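Local structure of coenzyme F420-dependent N(5),N(10)-methenyltetrahydromethanopterin reductase-related protein (Desulfurobacterium thermolithotrophum DSM 11699, 6HUY) at the interface of chains B and A. The protein binds the iron-guanylylpyridinol cofactor, like the Hmd-type iron hydrogenases, and probably accepts methenyl-tetrahydrofolate in its active-site cleft. Sequence-based numbering; all coordinates share one arbitrary frame. Chains: chain A, Coenzyme F420-dependent N(5),N(10)-methenyltetrahydromethanopterin reductase-related protein; chain B, Coenzyme F420-dependent N(5),N(10)-methenyltetrahydromethanopterin reductase-related protein.

Contact 1: the interface of chains B and A. Residues chain B 166-168, 325; chain A 313-315.
B:Leu166 and A:Thr314 meet through their backbones, where two loops run past each other. The A:Thr314 amide N gives a hydrogen bond of 3.2 Å to the B:Leu166 carbonyl O. The carbonyl O atoms of the same two residues are modelled near each other; both can only accept, so that approach is doubtful.

A second polar link passes through water. The water is 2.9 Å from B:Arg168 N and 2.9 Å from the phenol OH of A:Tyr315.

The apolar contact centres on A:Pro313. A:Pro313 CG sits over the centre of one face of the B:Arg168 guanidinium, 3.9 Å from CZ. B:Leu167 CD2 reaches A:Tyr315 CE1 at 4.1 Å, the two side chains crossing at about a right angle.

A salt bridge within chain B sets this guanidinium. The B:Arg168 chain bends at chi3 (-86°), and its end meets B:Glu325 in plane. B:Arg168 NH1 binds B:Glu325 OE1 at 2.7 Å and B:Arg168 NH2 binds B:Glu325 OE2 at 2.6 Å, each oxygen using its syn lone pair. This paired grip should restrict rotation of the flat group beneath A:Pro313.

The site is a loop-to-loop part of what is probably the homodimer interface and may steady the A:Pro313 segment against chain B.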
loop_
_atom_site.group_PDB
_atom_site.type_symbol
_atom_site.label_atom_id
_atom_site.label_comp_id
_atom_site.label_asym_id
_atom_site.label_seq_id
_atom_site.Cartn_x
_atom_site.Cartn_y
_atom_site.Cartn_z
ATOM N N LEU B 166 5.050 -14.432 10.808
ATOM C CA LEU B 166 5.788 -13.248 10.398
ATOM C C LEU B 166 6.551 -12.624 11.565
ATOM O O LEU B 166 7.345 -11.714 11.334
ATOM C CB LEU B 166 4.900 -12.169 9.747
ATOM C CG LEU B 166 4.034 -12.660 8.585
ATOM C CD1 LEU B 166 3.322 -11.502 7.982
ATOM C CD2 LEU B 166 4.839 -13.383 7.527
ATOM N N LEU B 167 6.380 -13.106 12.797
ATOM C CA LEU B 167 7.115 -12.582 13.936
ATOM C C LEU B 167 8.440 -13.311 14.147
ATOM O O LEU B 167 8.594 -14.490 13.831
ATOM C CB LEU B 167 6.287 -12.664 15.220
ATOM C CG LEU B 167 4.992 -11.844 15.258
ATOM C CD1 LEU B 167 4.442 -11.875 16.665
ATOM C CD2 LEU B 167 5.213 -10.396 14.787
ATOM N N ARG B 168 9.402 -12.580 14.704
ATOM C CA ARG B 168 10.721 -13.117 15.016
ATOM C C ARG B 168 10.777 -13.751 16.395
ATOM O O ARG B 168 11.650 -14.586 16.651
ATOM C CB ARG B 168 11.735 -11.973 15.002
ATOM C CG ARG B 168 12.782 -12.006 13.981
ATOM C CD ARG B 168 13.231 -10.581 13.738
ATOM N NE ARG B 168 12.363 -9.962 12.754
ATOM C CZ ARG B 168 12.716 -9.628 11.522
ATOM N NH1 ARG B 168 11.811 -9.072 10.715
ATOM N NH2 ARG B 168 13.962 -9.832 11.104
ATOM N N GLU B 325 14.575 -4.715 7.736
ATOM C CA GLU B 325 15.651 -5.655 8.043
ATOM C C GLU B 325 16.959 -4.933 8.332
ATOM O O GLU B 325 17.736 -5.392 9.173
ATOM C CB GLU B 325 15.804 -6.670 6.912
ATOM C CG GLU B 325 14.594 -7.646 6.765
ATOM C CD GLU B 325 14.062 -8.194 8.116
ATOM O OE1 GLU B 325 12.834 -8.115 8.366
ATOM O OE2 GLU B 325 14.875 -8.713 8.923
ATOM N N PRO A 313 10.723 -13.776 8.382
ATOM C CA PRO A 313 9.789 -12.863 9.036
ATOM C C PRO A 313 9.952 -11.439 8.519
ATOM O O PRO A 313 10.926 -11.096 7.846
ATOM C CB PRO A 313 10.180 -12.961 10.506
ATOM C CG PRO A 313 11.648 -13.204 10.471
ATOM C CD PRO A 313 11.913 -14.022 9.214
ATOM N N THR A 314 8.965 -10.609 8.839
ATOM C CA THR A 314 9.009 -9.214 8.421
ATOM C C THR A 314 7.984 -8.416 9.220
ATOM O O THR A 314 7.168 -8.966 9.966
ATOM C CB THR A 314 8.750 -9.049 6.916
ATOM O OG1 THR A 314 9.002 -7.694 6.531
ATOM C CG2 THR A 314 7.322 -9.387 6.556
ATOM N N TYR A 315 8.054 -7.096 9.059
ATOM C CA TYR A 315 6.982 -6.200 9.464
ATOM C C TYR A 315 6.460 -5.547 8.200
ATOM O O TYR A 315 7.236 -5.028 7.392
ATOM C CB TYR A 315 7.455 -5.169 10.494
ATOM C CG TYR A 315 7.721 -5.799 11.851
ATOM C CD1 TYR A 315 6.662 -6.233 12.663
ATOM C CD2 TYR A 315 9.027 -5.977 12.312
ATOM C CE1 TYR A 315 6.899 -6.825 13.875
ATOM C CE2 TYR A 315 9.272 -6.556 13.522
ATOM C CZ TYR A 315 8.212 -6.985 14.300
ATOM O OH TYR A 315 8.462 -7.568 15.504
HETATM O O HOH W 1 8.871 -10.304 16.452
#

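Contact 2: the interface of chains B and A. Residues chain B 237, 241; chain A 91, 119-120, 200, 204, 347-348.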
loop_
_atom_site.group_PDB
_atom_site.type_symbol
_atom_site.label_atom_id
_atom_site.label_comp_id
_atom_site.label_asym_id
_atom_site.label_seq_id
_atom_site.Cartn_x
_atom_site.Cartn_y
_atom_site.Cartn_z
ATOM N N PHE B 237 6.435 -5.367 -9.288
ATOM C CA PHE B 237 7.281 -4.206 -9.040
ATOM C C PHE B 237 6.462 -2.918 -9.024
ATOM O O PHE B 237 6.648 -2.063 -8.149
ATOM C CB PHE B 237 8.364 -4.161 -10.114
ATOM C CG PHE B 237 9.324 -3.005 -10.005
ATOM C CD1 PHE B 237 9.079 -1.817 -10.678
ATOM C CD2 PHE B 237 10.503 -3.132 -9.288
ATOM C CE1 PHE B 237 9.974 -0.763 -10.616
ATOM C CE2 PHE B 237 11.405 -2.085 -9.217
ATOM C CZ PHE B 237 11.141 -0.893 -9.879
ATOM N N GLN B 241 5.655 -0.599 -5.567
ATOM C CA GLN B 241 6.180 0.755 -5.636
ATOM C C GLN B 241 5.069 1.791 -5.523
ATOM O O GLN B 241 5.199 2.783 -4.795
ATOM C CB GLN B 241 6.920 0.888 -6.964
ATOM C CG GLN B 241 7.458 2.229 -7.333
ATOM C CD GLN B 241 8.338 2.134 -8.582
ATOM O OE1 GLN B 241 9.555 1.945 -8.500
ATOM N NE2 GLN B 241 7.704 2.221 -9.745
ATOM N N PHE A 91 12.730 -3.024 -18.793
ATOM C CA PHE A 91 12.762 -3.258 -17.351
ATOM C C PHE A 91 13.553 -4.510 -17.012
ATOM O O PHE A 91 14.272 -4.556 -16.008
ATOM C CB PHE A 91 11.315 -3.384 -16.847
ATOM C CG PHE A 91 11.179 -3.927 -15.452
ATOM C CD1 PHE A 91 11.015 -5.289 -15.231
ATOM C CD2 PHE A 91 11.160 -3.064 -14.363
ATOM C CE1 PHE A 91 10.873 -5.786 -13.943
ATOM C CE2 PHE A 91 11.012 -3.551 -13.076
ATOM C CZ PHE A 91 10.866 -4.911 -12.866
ATOM N N MET A 119 11.030 2.010 -15.779
ATOM C CA MET A 119 11.950 2.099 -14.653
ATOM C C MET A 119 11.732 3.409 -13.916
ATOM O O MET A 119 11.469 4.442 -14.534
ATOM C CB MET A 119 13.411 2.000 -15.122
ATOM C CG MET A 119 14.440 1.956 -14.000
ATOM S SD MET A 119 14.059 0.765 -12.676
ATOM C CE MET A 119 13.821 -0.735 -13.633
ATOM N N SER A 120 11.868 3.355 -12.597
ATOM C CA SER A 120 11.776 4.551 -11.770
ATOM C C SER A 120 13.143 5.209 -11.644
ATOM O O SER A 120 14.163 4.529 -11.459
ATOM C CB SER A 120 11.223 4.219 -10.380
ATOM O OG SER A 120 11.712 2.978 -9.920
ATOM N N SER A 200 6.498 7.342 -11.562
ATOM C CA SER A 200 6.181 6.003 -12.046
ATOM C C SER A 200 4.844 5.526 -11.480
ATOM O O SER A 200 4.061 4.902 -12.206
ATOM C CB SER A 200 7.310 5.026 -11.713
ATOM O OG SER A 200 8.424 5.277 -12.555
ATOM N N ASP A 204 2.971 4.680 -14.849
ATOM C CA ASP A 204 3.144 3.300 -15.280
ATOM C C ASP A 204 1.789 2.644 -15.545
ATOM O O ASP A 204 0.735 3.180 -15.219
ATOM C CB ASP A 204 3.896 2.485 -14.221
ATOM C CG ASP A 204 5.369 2.851 -14.107
ATOM O OD1 ASP A 204 5.887 3.624 -14.944
ATOM O OD2 ASP A 204 6.016 2.340 -13.159
ATOM N N PHE A 347 15.143 -4.194 -3.962
ATOM C CA PHE A 347 13.752 -4.229 -4.381
ATOM C C PHE A 347 13.643 -4.719 -5.820
ATOM O O PHE A 347 12.879 -5.643 -6.124
ATOM C CB PHE A 347 13.139 -2.843 -4.217
ATOM C CG PHE A 347 11.767 -2.720 -4.780
ATOM C CD1 PHE A 347 10.770 -3.595 -4.397
ATOM C CD2 PHE A 347 11.466 -1.719 -5.694
ATOM C CE1 PHE A 347 9.485 -3.479 -4.926
ATOM C CE2 PHE A 347 10.180 -1.592 -6.221
ATOM C CZ PHE A 347 9.194 -2.474 -5.836
ATOM N N TYR A 348 14.425 -4.122 -6.720
ATOM C CA TYR A 348 14.411 -4.554 -8.112
ATOM C C TYR A 348 14.837 -6.009 -8.232
ATOM O O TYR A 348 14.190 -6.806 -8.923
ATOM C CB TYR A 348 15.322 -3.668 -8.960
ATOM C CG TYR A 348 15.472 -4.215 -10.349
ATOM C CD1 TYR A 348 14.538 -3.903 -11.331
ATOM C CD2 TYR A 348 16.512 -5.074 -10.676
ATOM C CE1 TYR A 348 14.645 -4.409 -12.598
ATOM C CE2 TYR A 348 16.633 -5.589 -11.947
ATOM C CZ TYR A 348 15.693 -5.253 -12.907
ATOM O OH TYR A 348 15.798 -5.756 -14.181
HETATM O O HOH W 2 4.774 2.125 -10.621
HETATM O O HOH W 3 8.436 1.953 -12.736
#
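In this Hmd-family protein, helix 232-262 of chain B faces several elements of chain A: the loops holding A:Phe91 and A:Met119-A:Ser120, helix 196-203 with A:Asp204 just after it, and helix 333-354. B:Phe237 and B:Gln241 on the chain B helix are one turn apart.

B:Phe237 points its ring between two phenylalanines of chain A. A:Phe91 comes edge-on to one face, with CE2 3.5 Å from B:Phe237 CD1 and the planes 64° apart. A:Phe347 lies on the opposite side, displaced to the rim, with its CE2 3.3 Å from B:Phe237 CE2. A:Tyr348 supports A:Phe91 from behind. The phenol A:Tyr348 OH binds the A:Phe91 carbonyl O at 2.7 Å, and A:Tyr348 CE1 sits over one face of the A:Phe91 ring, toward the rim.

B:Gln241 is stretched out beyond CG (chi1 175°), which carries its amide out to A:Ser120 and to the waters beside A:Asp204. The hydroxyl OG of A:Ser120 donates to B:Gln241 OE1 at 2.8 Å, tilted 28° from the carbonyl plane. On the other branch, B:Gln241 NE2 has hydrogen bonds to two waters. Both waters also bind the carboxylate OD2 of A:Asp204, one of them 2.8 Å from A:Asp204 OD2, so water links the amide to the carboxylate. A:Ser200 CB packs 3.4 Å from B:Gln241 NE2.

Contact 3: the interface of chains B and A. Residues chain B 205-206; chain A 220, 228, 230, 234, 238, 274.
B:Met205 turns CG into the space between its own backbone N and carbonyl carbon (chi1 51°), then runs extended through chi2 and chi3 into a pocket of chain A. A:Tyr220 meets it with CG opposite the backbone N (chi1 166°), which sends the phenol end off helix 207-228 toward the thioether.

The two side chains cross at about a right angle. The phenol OH of A:Tyr220 touches three successive atoms of B:Met205: CG at 3.4 Å, SD at 3.2 Å and CE at 3.5 Å. A:Leu228 CD1 adds a contact of 3.6 Å to B:Met205 SD. The end of the methionine meets A:Thr230 tip to tip, and B:Met205 CE lies 3.9 Å from A:Met234 CE. Nearer the backbone, A:Met274 packs its SD 3.9 Å from B:Met205 CB.

Polar contact is slight. The B:Gly206 amide N gives a weak hydrogen bond of 3.1 Å to A:Gln238 OE1. The A:Gln238 chain bends at chi2, and its CB rests near B:Gly206 CA. That glycine CA also lies above one face of the A:Tyr220 ring, toward its rim.

With a valine in place of A:Tyr220, the loss of ring and hydroxyl would probably open a gap beside the B:Met205 thioether and let it turn.

The site is a mainly apolar socket that probably holds the loop between helices 196-203 and 207-228 of chain B against chain A.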
loop_
_atom_site.group_PDB
_atom_site.type_symbol
_atom_site.label_atom_id
_atom_site.label_comp_id
_atom_site.label_asym_id
_atom_site.label_seq_id
_atom_site.Cartn_x
_atom_site.Cartn_y
_atom_site.Cartn_z
ATOM N N MET B 205 -11.817 -0.957 10.561
ATOM C CA MET B 205 -12.602 -0.233 9.566
ATOM C C MET B 205 -11.830 -0.015 8.271
ATOM O O MET B 205 -12.451 0.124 7.209
ATOM C CB MET B 205 -13.044 1.111 10.135
ATOM C CG MET B 205 -11.914 1.952 10.742
ATOM S SD MET B 205 -12.491 3.604 11.207
ATOM C CE MET B 205 -11.105 4.178 12.182
ATOM N N GLY B 206 -10.502 0.004 8.334
ATOM C CA GLY B 206 -9.659 0.110 7.164
ATOM C C GLY B 206 -9.740 -1.059 6.214
ATOM O O GLY B 206 -9.111 -1.013 5.150
ATOM N N TYR A 220 -13.343 5.364 1.575
ATOM C CA TYR A 220 -13.228 5.107 3.003
ATOM C C TYR A 220 -13.262 6.406 3.802
ATOM O O TYR A 220 -13.956 6.501 4.824
ATOM C CB TYR A 220 -11.943 4.328 3.281
ATOM C CG TYR A 220 -11.560 4.298 4.735
ATOM C CD1 TYR A 220 -12.409 3.759 5.682
ATOM C CD2 TYR A 220 -10.355 4.822 5.159
ATOM C CE1 TYR A 220 -12.067 3.746 7.021
ATOM C CE2 TYR A 220 -10.011 4.822 6.484
ATOM C CZ TYR A 220 -10.866 4.283 7.410
ATOM O OH TYR A 220 -10.522 4.277 8.735
ATOM N N LEU A 228 -19.370 6.759 10.027
ATOM C CA LEU A 228 -18.743 6.353 11.285
ATOM C C LEU A 228 -18.527 7.530 12.232
ATOM O O LEU A 228 -18.567 7.351 13.455
ATOM C CB LEU A 228 -17.405 5.674 11.020
ATOM C CG LEU A 228 -17.398 4.324 10.295
ATOM C CD1 LEU A 228 -15.972 3.800 10.225
ATOM C CD2 LEU A 228 -18.311 3.317 10.989
ATOM N N THR A 230 -15.781 9.128 12.790
ATOM C CA THR A 230 -14.514 8.890 13.462
ATOM C C THR A 230 -13.520 10.010 13.148
ATOM O O THR A 230 -13.748 10.852 12.279
ATOM C CB THR A 230 -13.950 7.523 13.051
ATOM O OG1 THR A 230 -12.753 7.258 13.780
ATOM C CG2 THR A 230 -13.643 7.462 11.568
ATOM N N MET A 234 -7.395 8.865 12.794
ATOM C CA MET A 234 -7.596 7.424 12.708
ATOM C C MET A 234 -7.825 6.994 11.265
ATOM O O MET A 234 -7.312 5.958 10.821
ATOM C CB MET A 234 -8.769 7.011 13.604
ATOM C CG MET A 234 -8.447 7.067 15.096
ATOM S SD MET A 234 -9.899 7.145 16.183
ATOM C CE MET A 234 -10.698 5.579 15.812
ATOM N N GLN A 238 -5.396 4.378 9.147
ATOM C CA GLN A 238 -5.918 3.165 8.527
ATOM C C GLN A 238 -5.586 3.110 7.048
ATOM O O GLN A 238 -5.272 2.037 6.511
ATOM C CB GLN A 238 -7.424 3.084 8.726
ATOM C CG GLN A 238 -7.831 2.784 10.145
ATOM C CD GLN A 238 -7.611 1.325 10.522
ATOM O OE1 GLN A 238 -7.763 0.430 9.690
ATOM N NE2 GLN A 238 -7.256 1.083 11.781
ATOM N N MET A 274 -18.501 -3.126 6.834
ATOM C CA MET A 274 -18.159 -1.787 6.375
ATOM C C MET A 274 -18.883 -1.407 5.088
ATOM O O MET A 274 -18.562 -0.377 4.492
ATOM C CB MET A 274 -16.643 -1.668 6.195
ATOM C CG MET A 274 -15.890 -1.446 7.505
ATOM S SD MET A 274 -16.361 0.060 8.415
ATOM C CE MET A 274 -15.808 1.327 7.262
#

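Contact 1 lies about 24 Å from contact 2 and about 26 Å from contact 3, measured between the centres of their C-alpha atoms. Contacts 2 and 3 are about 30 Å apart. No residue of either chain recurs between contacts. Helix 232-262 serves twice, from chain B in contact 2 and from chain A in contact 3. The short turn after helix 196-203 also serves twice, with the chains exchanged. Contact 1 is made away from these helices, by loops and B:Glu325 of helix 320-331. The spread and the exchanged roles fit an intertwined homodimer, as in the Hmd family.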